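Local coordinates for probable sugar ABC transporter, sugar-binding protein (PDB 2W7Y) that binds the blood group A trisaccharide and probably delivers such glycans to an ABC transporter for uptake by the bacterium, at residues Glu133-Leu138 and Thr333-Gln338; Phe211-Gly216 and Ala300-Ser305. All blocks are in the same frame, centred on the assembly; numbering follows the deposited sequence.

The two contacts sit about 26 Å apart, centre to centre, and share no helix or strand. Contact 1 is partly buried and about 18 Å from the middle of the chain; it sets a short helix against the junction between two others, and a side-chain amide bonded to a backbone carbonyl is its main polar feature. Contact 2 is wholly buried, packing a helix on a strand of a mixed sheet through aliphatic groups, partly against backbone oxygens of the helix segment, with polar ends turned to partners elsewhere. Both its segments lie in sequence between those of contact 1, and the two regions meet where Leu138 CD2 lies 3.9 Å from Ser305 OG.

Contact 1 of 2, residues Glu133-Leu138 and Thr333-Gln338; sequences EKNVGL and TSDDVQ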
loop_
_atom_site.group_PDB
_atom_site.type_symbol
_atom_site.label_atom_id
_atom_site.label_comp_id
_atom_site.label_asym_id
_atom_site.label_seq_id
_atom_site.Cartn_x
_atom_site.Cartn_y
_atom_site.Cartn_z
ATOM N N GLU A 133 15.795 -14.463 -5.806
ATOM C CA GLU A 133 14.362 -14.757 -5.911
ATOM C C GLU A 133 13.684 -14.648 -4.544
ATOM O O GLU A 133 12.642 -14.002 -4.408
ATOM C CB GLU A 133 14.127 -16.160 -6.488
ATOM C CG GLU A 133 14.319 -16.284 -7.999
ATOM C CD GLU A 133 15.761 -16.565 -8.429
ATOM O OE1 GLU A 133 16.669 -16.619 -7.567
ATOM O OE2 GLU A 133 15.985 -16.742 -9.649
ATOM N N LYS A 134 14.293 -15.288 -3.545
ATOM C CA LYS A 134 13.788 -15.301 -2.171
ATOM C C LYS A 134 13.872 -13.938 -1.494
ATOM O O LYS A 134 13.017 -13.591 -0.675
ATOM C CB LYS A 134 14.556 -16.324 -1.331
ATOM C CG LYS A 134 13.884 -17.669 -1.216
ATOM C CD LYS A 134 14.342 -18.364 0.054
ATOM C CE LYS A 134 13.192 -19.074 0.745
ATOM N NZ LYS A 134 13.455 -19.310 2.192
ATOM N N ASN A 135 14.914 -13.181 -1.834
ATOM C CA ASN A 135 15.157 -11.866 -1.251
ATOM C C ASN A 135 14.127 -10.817 -1.665
ATOM O O ASN A 135 13.782 -9.940 -0.874
ATOM C CB ASN A 135 16.567 -11.378 -1.596
ATOM C CG ASN A 135 17.653 -12.259 -1.013
ATOM O OD1 ASN A 135 17.919 -13.347 -1.518
ATOM N ND2 ASN A 135 18.296 -11.786 0.052
ATOM N N VAL A 136 13.647 -10.907 -2.905
ATOM C CA VAL A 136 12.641 -9.967 -3.415
ATOM C C VAL A 136 11.214 -10.462 -3.154
ATOM O O VAL A 136 10.260 -9.678 -3.213
ATOM C CB VAL A 136 12.847 -9.635 -4.922
ATOM C CG1 VAL A 136 14.229 -9.024 -5.149
ATOM C CG2 VAL A 136 12.640 -10.870 -5.806
ATOM N N GLY A 137 11.090 -11.761 -2.873
ATOM C CA GLY A 137 9.831 -12.391 -2.486
ATOM C C GLY A 137 8.690 -12.215 -3.465
ATOM O O GLY A 137 8.799 -12.597 -4.632
ATOM N N LEU A 138 7.602 -11.622 -2.978
ATOM C CA LEU A 138 6.378 -11.411 -3.754
ATOM C C LEU A 138 6.576 -10.526 -4.996
ATOM O O LEU A 138 5.839 -10.665 -5.973
ATOM C CB LEU A 138 5.266 -10.850 -2.850
ATOM C CG LEU A 138 3.829 -10.751 -3.376
ATOM C CD1 LEU A 138 3.280 -12.115 -3.789
ATOM C CD2 LEU A 138 2.926 -10.113 -2.335
ATOM N N THR A 333 17.647 -5.528 0.243
ATOM C CA THR A 333 16.913 -6.772 0.095
ATOM C C THR A 333 17.681 -7.939 0.759
ATOM O O THR A 333 17.237 -9.091 0.750
ATOM C CB THR A 333 16.539 -6.942 -1.414
ATOM O OG1 THR A 333 15.190 -6.492 -1.617
ATOM C CG2 THR A 333 16.677 -8.341 -1.912
ATOM N N SER A 334 18.811 -7.605 1.384
ATOM C CA SER A 334 19.654 -8.581 2.077
ATOM C C SER A 334 19.072 -9.036 3.420
ATOM O O SER A 334 18.245 -8.343 4.019
ATOM C CB SER A 334 21.070 -8.026 2.275
ATOM O OG SER A 334 21.065 -6.893 3.124
ATOM N N ASP A 335 19.534 -10.199 3.879
ATOM C CA ASP A 335 19.077 -10.821 5.127
ATOM C C ASP A 335 19.141 -9.887 6.337
ATOM O O ASP A 335 18.182 -9.796 7.105
ATOM C CB ASP A 335 19.882 -12.097 5.415
ATOM C CG ASP A 335 19.494 -13.263 4.513
ATOM O OD1 ASP A 335 18.579 -13.109 3.672
ATOM O OD2 ASP A 335 20.109 -14.346 4.653
ATOM N N ASP A 336 20.273 -9.202 6.494
ATOM C CA ASP A 336 20.518 -8.336 7.650
ATOM C C ASP A 336 19.683 -7.053 7.653
ATOM O O ASP A 336 19.219 -6.614 8.705
ATOM C CB ASP A 336 22.012 -8.001 7.766
ATOM C CG ASP A 336 22.865 -9.216 8.111
ATOM O OD1 ASP A 336 22.314 -10.241 8.572
ATOM O OD2 ASP A 336 24.097 -9.147 7.918
ATOM N N VAL A 337 19.499 -6.459 6.478
ATOM C CA VAL A 337 18.687 -5.246 6.345
ATOM C C VAL A 337 17.199 -5.553 6.540
ATOM O O VAL A 337 16.478 -4.781 7.179
ATOM C CB VAL A 337 18.948 -4.520 4.995
ATOM C CG1 VAL A 337 17.959 -3.371 4.774
ATOM C CG2 VAL A 337 20.385 -4.007 4.939
ATOM N N GLN A 338 16.754 -6.688 6.003
ATOM C CA GLN A 338 15.359 -7.115 6.130
ATOM C C GLN A 338 14.946 -7.453 7.555
ATOM O O GLN A 338 13.780 -7.292 7.913
ATOM C CB GLN A 338 15.042 -8.273 5.182
ATOM C CG GLN A 338 14.034 -7.922 4.080
ATOM C CD GLN A 338 14.498 -6.786 3.209
ATOM O OE1 GLN A 338 13.692 -6.019 2.673
ATOM N NE2 GLN A 338 15.809 -6.658 3.072
#
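The junction between helices 319-332 and 335-343, where Thr333 leads into the N-cap residue Ser334, is met by Asn135 of the short helix 133-136. Asn135 ND2 donates a hydrogen bond to Thr333 O at 3.0 Å, with an N-H...O angle of 164°. The carbonyl oxygen lies almost exactly in the amide plane of Asn135, whereas ND2 approaches it tilted by 32° from the carbonyl's own plane. With CG beside its backbone N (chi1 -63°), Asn135 carries its amide across the gap to this turn. The same ND2 stands 3.9 Å from Asp335 OD1, and the amide and carboxylate planes are nearly parallel; this is proximity and not a bond, and OD1 has its hydrogen bond with Asn351 ND2. Thr333 turns its methyl toward helix 133-136, where CG2 lies 3.5 Å from Asn135 O and 4.1 Å from Val136 CG1. As modelled, CG2 also comes within 3.1 Å of Asn135 CB, too close for comfortable packing, so the exact setting of the threonine is doubtful. Behind the junction, Gln338 folds back along the first turn of its helix. Its NE2 donates to Ser334 O at 3.1 Å, a carbonyl that also accepts from Gln338 N, so two bonds from one residue grip this oxygen. Ser334 OG in turn is bonded to Tyr331 O in helix 319-332. The segment beyond helix 335-343 runs past the same short helix, with Ser350 OG bonded to Asn135 O and Glu352 joined to Lys134 through the backbone.

Contact 2 of 2, residues Phe211-Gly216 and Ala300-Ser305; sequences FNTVLG and AGVAIS
Thr213 and Ile304 meet at about a right angle, the threonine methyl resting against the isoleucine's longer branch. Thr213 CG2 lies 3.7 Å from Ile304 CG1 and 3.9 Å from Ile304 CD1. What directs the methyl is the threonine's rotation: OG1 sits between the backbone N and the carbonyl carbon (chi1 52°), where it bonds to Arg209 O one helical turn back, and CG2 is left for the strand. Val302 approaches the same residue through its two methyls, CG1 lying 3.9 Å from Thr213 CB and 3.6 Å from Thr213 O. Its second methyl, CG2, reaches on to Gly216, 3.9 Å from Gly216 O, an oxygen that is itself hydrogen-bonded to Arg222 NE. In fold terms, helix 207-215 packs on one side of the strand 302-306, which runs between strands 157-164 and 383-385 in the mixed sheet, antiparallel to the first and parallel to the second. The strand is entered through a G1 beta bulge, in which Gly301 and Val302 both face Tyr298. The local axes of helix 211-215 and strand 302-305 come within 8.0 Å, with 121° between their N-to-C directions. Val302 points toward the helix and Ala303 away from it, where it touches Val384, while Ile304 brings its end back toward the helix. That end also approaches Asn212, whose CB is 4.3 Å from Ile304 CD1. The amide of Asn212 is held on both atoms beyond the strand 383-385, ND2 donating to Pro386 O and OD1 accepting from Val388 N.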
loop_
_atom_site.group_PDB
_atom_site.type_symbol
_atom_site.label_atom_id
_atom_site.label_comp_id
_atom_site.label_asym_id
_atom_site.label_seq_id
_atom_site.Cartn_x
_atom_site.Cartn_y
_atom_site.Cartn_z
ATOM N N PHE A 211 -13.229 -0.819 -1.968
ATOM C CA PHE A 211 -13.518 -1.202 -3.357
ATOM C C PHE A 211 -12.655 -2.388 -3.803
ATOM O O PHE A 211 -13.165 -3.349 -4.381
ATOM C CB PHE A 211 -13.322 -0.011 -4.308
ATOM C CG PHE A 211 -13.479 -0.360 -5.776
ATOM C CD1 PHE A 211 -14.744 -0.494 -6.349
ATOM C CD2 PHE A 211 -12.357 -0.545 -6.586
ATOM C CE1 PHE A 211 -14.888 -0.819 -7.709
ATOM C CE2 PHE A 211 -12.490 -0.863 -7.940
ATOM C CZ PHE A 211 -13.756 -1.000 -8.504
ATOM N N ASN A 212 -11.355 -2.296 -3.533
ATOM C CA ASN A 212 -10.377 -3.323 -3.876
ATOM C C ASN A 212 -10.756 -4.692 -3.325
ATOM O O ASN A 212 -10.644 -5.707 -4.021
ATOM C CB ASN A 212 -9.008 -2.923 -3.315
ATOM C CG ASN A 212 -7.837 -3.442 -4.142
ATOM O OD1 ASN A 212 -6.810 -2.777 -4.232
ATOM N ND2 ASN A 212 -7.973 -4.628 -4.726
ATOM N N THR A 213 -11.212 -4.707 -2.074
ATOM C CA THR A 213 -11.509 -5.953 -1.376
ATOM C C THR A 213 -12.910 -6.501 -1.649
ATOM O O THR A 213 -13.095 -7.719 -1.656
ATOM C CB THR A 213 -11.239 -5.854 0.149
ATOM O OG1 THR A 213 -11.905 -4.710 0.702
ATOM C CG2 THR A 213 -9.752 -5.736 0.413
ATOM N N VAL A 214 -13.882 -5.619 -1.880
ATOM C CA VAL A 214 -15.260 -6.060 -2.149
ATOM C C VAL A 214 -15.381 -6.644 -3.555
ATOM O O VAL A 214 -16.220 -7.508 -3.807
ATOM C CB VAL A 214 -16.333 -4.951 -1.872
ATOM C CG1 VAL A 214 -16.397 -3.922 -2.999
ATOM C CG2 VAL A 214 -17.707 -5.578 -1.640
ATOM N N LEU A 215 -14.523 -6.176 -4.457
ATOM C CA LEU A 215 -14.410 -6.742 -5.790
ATOM C C LEU A 215 -13.888 -8.180 -5.700
ATOM O O LEU A 215 -14.356 -9.061 -6.418
ATOM C CB LEU A 215 -13.495 -5.867 -6.657
ATOM C CG LEU A 215 -13.517 -6.009 -8.183
ATOM C CD1 LEU A 215 -14.866 -5.620 -8.778
ATOM C CD2 LEU A 215 -12.413 -5.163 -8.788
ATOM N N GLY A 216 -12.946 -8.417 -4.788
ATOM C CA GLY A 216 -12.380 -9.751 -4.568
ATOM C C GLY A 216 -13.291 -10.743 -3.856
ATOM O O GLY A 216 -12.842 -11.802 -3.420
ATOM N N ALA A 300 -16.024 -11.044 4.211
ATOM C CA ALA A 300 -15.871 -12.316 3.492
ATOM C C ALA A 300 -14.433 -12.857 3.504
ATOM O O ALA A 300 -14.043 -13.627 2.624
ATOM C CB ALA A 300 -16.429 -12.215 2.058
ATOM N N GLY A 301 -13.662 -12.462 4.519
ATOM C CA GLY A 301 -12.297 -12.951 4.716
ATOM C C GLY A 301 -11.303 -12.561 3.636
ATOM O O GLY A 301 -10.420 -13.343 3.292
ATOM N N VAL A 302 -11.440 -11.342 3.115
ATOM C CA VAL A 302 -10.551 -10.838 2.068
ATOM C C VAL A 302 -9.504 -9.887 2.652
ATOM O O VAL A 302 -9.799 -9.101 3.552
ATOM C CB VAL A 302 -11.341 -10.152 0.915
ATOM C CG1 VAL A 302 -10.409 -9.680 -0.198
ATOM C CG2 VAL A 302 -12.389 -11.100 0.344
ATOM N N ALA A 303 -8.276 -9.989 2.148
ATOM C CA ALA A 303 -7.198 -9.075 2.517
ATOM C C ALA A 303 -6.433 -8.629 1.277
ATOM O O ALA A 303 -6.550 -9.236 0.214
ATOM C CB ALA A 303 -6.258 -9.727 3.528
ATOM N N ILE A 304 -5.667 -7.552 1.415
ATOM C CA ILE A 304 -4.818 -7.069 0.334
ATOM C C ILE A 304 -3.404 -7.626 0.522
ATOM O O ILE A 304 -2.819 -7.510 1.604
ATOM C CB ILE A 304 -4.816 -5.512 0.249
ATOM C CG1 ILE A 304 -6.186 -5.006 -0.220
ATOM C CG2 ILE A 304 -3.721 -5.016 -0.698
ATOM C CD1 ILE A 304 -6.532 -3.586 0.194
ATOM N N SER A 305 -2.880 -8.255 -0.528
ATOM C CA SER A 305 -1.500 -8.728 -0.537
ATOM C C SER A 305 -0.863 -8.478 -1.888
ATOM O O SER A 305 -1.046 -9.248 -2.839
ATOM C CB SER A 305 -1.403 -10.210 -0.176
ATOM O OG SER A 305 -0.053 -10.569 0.073
#